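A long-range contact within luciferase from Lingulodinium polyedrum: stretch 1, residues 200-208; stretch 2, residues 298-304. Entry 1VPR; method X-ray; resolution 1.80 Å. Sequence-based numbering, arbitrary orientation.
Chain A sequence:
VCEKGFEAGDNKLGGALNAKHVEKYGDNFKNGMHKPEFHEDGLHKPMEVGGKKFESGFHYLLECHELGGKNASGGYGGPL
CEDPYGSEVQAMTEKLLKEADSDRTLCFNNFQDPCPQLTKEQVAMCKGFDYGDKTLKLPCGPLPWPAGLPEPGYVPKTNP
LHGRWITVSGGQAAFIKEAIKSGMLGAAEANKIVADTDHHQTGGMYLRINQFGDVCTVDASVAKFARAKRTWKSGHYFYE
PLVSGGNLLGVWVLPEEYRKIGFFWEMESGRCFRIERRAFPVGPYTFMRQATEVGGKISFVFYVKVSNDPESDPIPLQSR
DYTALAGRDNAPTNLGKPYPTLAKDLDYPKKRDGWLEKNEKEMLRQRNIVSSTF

Stretch 1 200-208: HQTGGMYLR
Stretch 2, residues 298-304: ISFVFYV

Segments far apart in sequence need not exchange direct hydrogen bonds to pack together; side chains from one face of a strand, supplemented by a few waters, can suffice. Dinoflagellate luciferase offers a compact example. Residues 298-304 form part of a longer strand, with phi between -102° and -131° and psi between 127° and 150°. The alternation of such a strand sends the CA-to-CB bonds of Ser299, Val301 and Tyr303 toward residues 200-208, while that of Phe300 points away. The opposing stretch is mostly loop or turn and becomes strand at Tyr206. Both segments advance in the same sense: Gln201 CA lies 5.7 Å from Ser299 CA, and Gly203 CA 5.9 Å from Val301 CA. Together they bury 330 Å².

Tyr303 contributes most, with 77 Å² covered. With chi1 at -48° (m) and chi2 at 84°, its ring reaches across to the first stretch and offers one face to Leu207, whose own CA-to-CB bond points toward the strand. Leu207 is m, t (-74°, 177°), which places CD1 3.7 Å from Tyr303 CZ and 4.1 Å from the ring centroid, 28° off the ring normal. This is a CH-pi contact, and a branched aliphatic side chain suits it by laying a methyl over the flat aromatic surface. The phenol also brings polarity into a buried site: a water donates to Tyr303 OH at 2.8 Å and accepts from Gly204 N at 3.0 Å, joining the ring's far end to the loop backbone.

Val301, covered over 52 Å², is t (177°). Its CG2 packs against the backbone where Thr202 meets Gly203, 3.7 Å from Thr202 C and 3.5 Å from Gly203 N. The absence of a side chain at Gly203 (-106/167) leaves room for the other methyl: an ideal CB would point toward the strand and fall 2.7 Å from Val301 CG1, a clash. The CA-to-CB bond of Thr202 (-137/169, chi1 p) points away, and it is the main-chain C that approaches the valine.

At the start of the contact, Ser299 CB, on a bond pointing toward the loop, lies 3.4 Å from Gln201 O; chi1 is m (-61°), which positions OG. The CA-to-CB bond of Gln201 (-73/-27) points away, and its carbonyl O meets the strand. Two waters bridge the backbones here. One donates to His200 O at 2.9 Å and to Ser299 O at 2.7 Å; the other donates to Gln201 O at 2.7 Å and to Phe300 O at 3.2 Å. Solvent thus links carbonyls that, as acceptors, cannot hydrogen-bond to each other.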

# COMPACT_ATOMS: atom_id res chain seq x y z
N HIS A 200 -0.65 -4.08 2.93
CA HIS A 200 0.75 -4.00 3.32
C HIS A 200 1.35 -5.15 4.08
O HIS A 200 2.45 -5.02 4.60
CB HIS A 200 1.01 -2.68 4.05
CG HIS A 200 0.73 -1.48 3.20
ND1 HIS A 200 1.28 -1.33 1.94
CD2 HIS A 200 -0.04 -0.39 3.41
CE1 HIS A 200 0.85 -0.19 1.42
NE2 HIS A 200 0.05 0.40 2.29
N GLN A 201 0.63 -6.27 4.15
CA GLN A 201 1.15 -7.47 4.78
C GLN A 201 2.22 -8.06 3.87
O GLN A 201 3.14 -8.74 4.34
CB GLN A 201 0.03 -8.47 5.04
CG GLN A 201 -0.76 -8.08 6.29
CD GLN A 201 -2.09 -8.78 6.42
OE1 GLN A 201 -2.39 -9.35 7.46
NE2 GLN A 201 -2.90 -8.71 5.38
N THR A 202 2.11 -7.80 2.56
CA THR A 202 3.13 -8.23 1.61
C THR A 202 3.34 -7.06 0.66
O THR A 202 2.57 -6.12 0.67
CB THR A 202 2.71 -9.47 0.76
OG1 THR A 202 1.48 -9.20 0.07
CG2 THR A 202 2.53 -10.67 1.65
N GLY A 203 4.38 -7.11 -0.17
CA GLY A 203 4.57 -5.99 -1.06
C GLY A 203 4.21 -6.25 -2.51
O GLY A 203 3.98 -7.40 -2.93
N GLY A 204 4.12 -5.17 -3.27
CA GLY A 204 3.88 -5.29 -4.69
C GLY A 204 5.30 -5.56 -5.15
O GLY A 204 6.19 -5.80 -4.31
N MSE A 205 5.58 -5.51 -6.45
CA MSE A 205 6.95 -5.78 -6.86
C MSE A 205 7.80 -4.52 -6.88
O MSE A 205 9.03 -4.58 -7.00
CB MSE A 205 6.99 -6.50 -8.22
CG MSE A 205 6.52 -8.00 -8.18
SE MSE A 205 6.79 -9.06 -6.47
CE MSE A 205 8.63 -9.68 -6.68
N TYR A 206 7.15 -3.37 -6.69
CA TYR A 206 7.84 -2.08 -6.72
C TYR A 206 7.07 -0.97 -6.04
O TYR A 206 5.91 -1.13 -5.64
CB TYR A 206 8.01 -1.64 -8.16
CG TYR A 206 6.70 -1.17 -8.77
CD1 TYR A 206 5.75 -2.09 -9.22
CD2 TYR A 206 6.37 0.18 -8.83
CE1 TYR A 206 4.51 -1.66 -9.72
CE2 TYR A 206 5.13 0.61 -9.32
CZ TYR A 206 4.20 -0.31 -9.76
OH TYR A 206 2.98 0.12 -10.23
N LEU A 207 7.71 0.19 -5.96
CA LEU A 207 7.09 1.43 -5.49
C LEU A 207 7.81 2.55 -6.25
O LEU A 207 9.02 2.47 -6.44
CB LEU A 207 7.28 1.68 -4.00
CG LEU A 207 6.51 0.87 -2.94
CD1 LEU A 207 7.02 1.33 -1.55
CD2 LEU A 207 4.98 1.11 -3.07
N ARG A 208 7.06 3.57 -6.70
CA ARG A 208 7.63 4.75 -7.35
C ARG A 208 7.12 5.86 -6.44
O ARG A 208 5.92 5.99 -6.21
CB ARG A 208 7.07 4.93 -8.76
CG ARG A 208 7.47 3.85 -9.76
CD ARG A 208 6.80 4.06 -11.14
NE ARG A 208 7.07 2.96 -12.09
CZ ARG A 208 8.06 2.92 -12.98
NH1 ARG A 208 8.19 1.86 -13.77
NH2 ARG A 208 8.91 3.94 -13.13
N ILE A 298 4.32 -9.46 13.05
CA ILE A 298 4.99 -8.47 12.23
C ILE A 298 5.39 -9.05 10.89
O ILE A 298 6.05 -10.09 10.85
CB ILE A 298 6.27 -7.95 12.90
CG1 ILE A 298 5.92 -7.31 14.25
CG2 ILE A 298 6.95 -6.92 11.99
CD1 ILE A 298 7.13 -6.86 15.05
N SER A 299 4.99 -8.40 9.80
CA SER A 299 5.35 -8.85 8.43
C SER A 299 6.29 -7.81 7.80
O SER A 299 5.96 -6.62 7.79
CB SER A 299 4.10 -8.96 7.56
OG SER A 299 3.19 -9.91 8.07
N PHE A 300 7.45 -8.26 7.29
CA PHE A 300 8.44 -7.37 6.66
C PHE A 300 8.48 -7.43 5.13
O PHE A 300 8.31 -8.49 4.53
CB PHE A 300 9.86 -7.69 7.16
CG PHE A 300 10.07 -7.48 8.63
CD1 PHE A 300 9.96 -8.56 9.52
CD2 PHE A 300 10.34 -6.22 9.13
CE1 PHE A 300 10.12 -8.37 10.89
CE2 PHE A 300 10.51 -6.02 10.50
CZ PHE A 300 10.40 -7.09 11.38
N VAL A 301 8.69 -6.26 4.52
CA VAL A 301 8.84 -6.17 3.07
C VAL A 301 10.14 -5.38 2.92
O VAL A 301 10.33 -4.36 3.60
CB VAL A 301 7.66 -5.39 2.38
CG1 VAL A 301 7.94 -5.27 0.87
CG2 VAL A 301 6.35 -6.12 2.60
N PHE A 302 11.05 -5.86 2.07
CA PHE A 302 12.31 -5.14 1.82
C PHE A 302 12.38 -4.74 0.36
O PHE A 302 12.01 -5.54 -0.53
CB PHE A 302 13.54 -6.01 2.14
CG PHE A 302 13.78 -6.22 3.61
CD1 PHE A 302 13.08 -7.19 4.31
CD2 PHE A 302 14.69 -5.42 4.29
CE1 PHE A 302 13.29 -7.38 5.67
CE2 PHE A 302 14.91 -5.61 5.65
CZ PHE A 302 14.21 -6.59 6.33
N TYR A 303 12.88 -3.52 0.12
CA TYR A 303 13.04 -2.98 -1.24
C TYR A 303 14.45 -2.43 -1.35
O TYR A 303 15.03 -1.95 -0.36
CB TYR A 303 12.10 -1.79 -1.50
CG TYR A 303 10.65 -1.97 -1.11
CD1 TYR A 303 10.21 -1.74 0.20
CD2 TYR A 303 9.70 -2.28 -2.07
CE1 TYR A 303 8.85 -1.80 0.53
CE2 TYR A 303 8.33 -2.33 -1.75
CZ TYR A 303 7.91 -2.09 -0.45
OH TYR A 303 6.56 -2.09 -0.16
N VAL A 304 15.00 -2.47 -2.56
CA VAL A 304 16.31 -1.88 -2.78
C VAL A 304 16.10 -0.71 -3.76
O VAL A 304 15.30 -0.80 -4.70
CB VAL A 304 17.33 -2.92 -3.36
CG1 VAL A 304 16.85 -3.47 -4.72
CG2 VAL A 304 18.69 -2.26 -3.50
O HOH W 1 5.05 -5.01 5.82
O HOH W 2 5.55 -9.93 3.85
O HOH W 3 4.31 -2.61 -1.69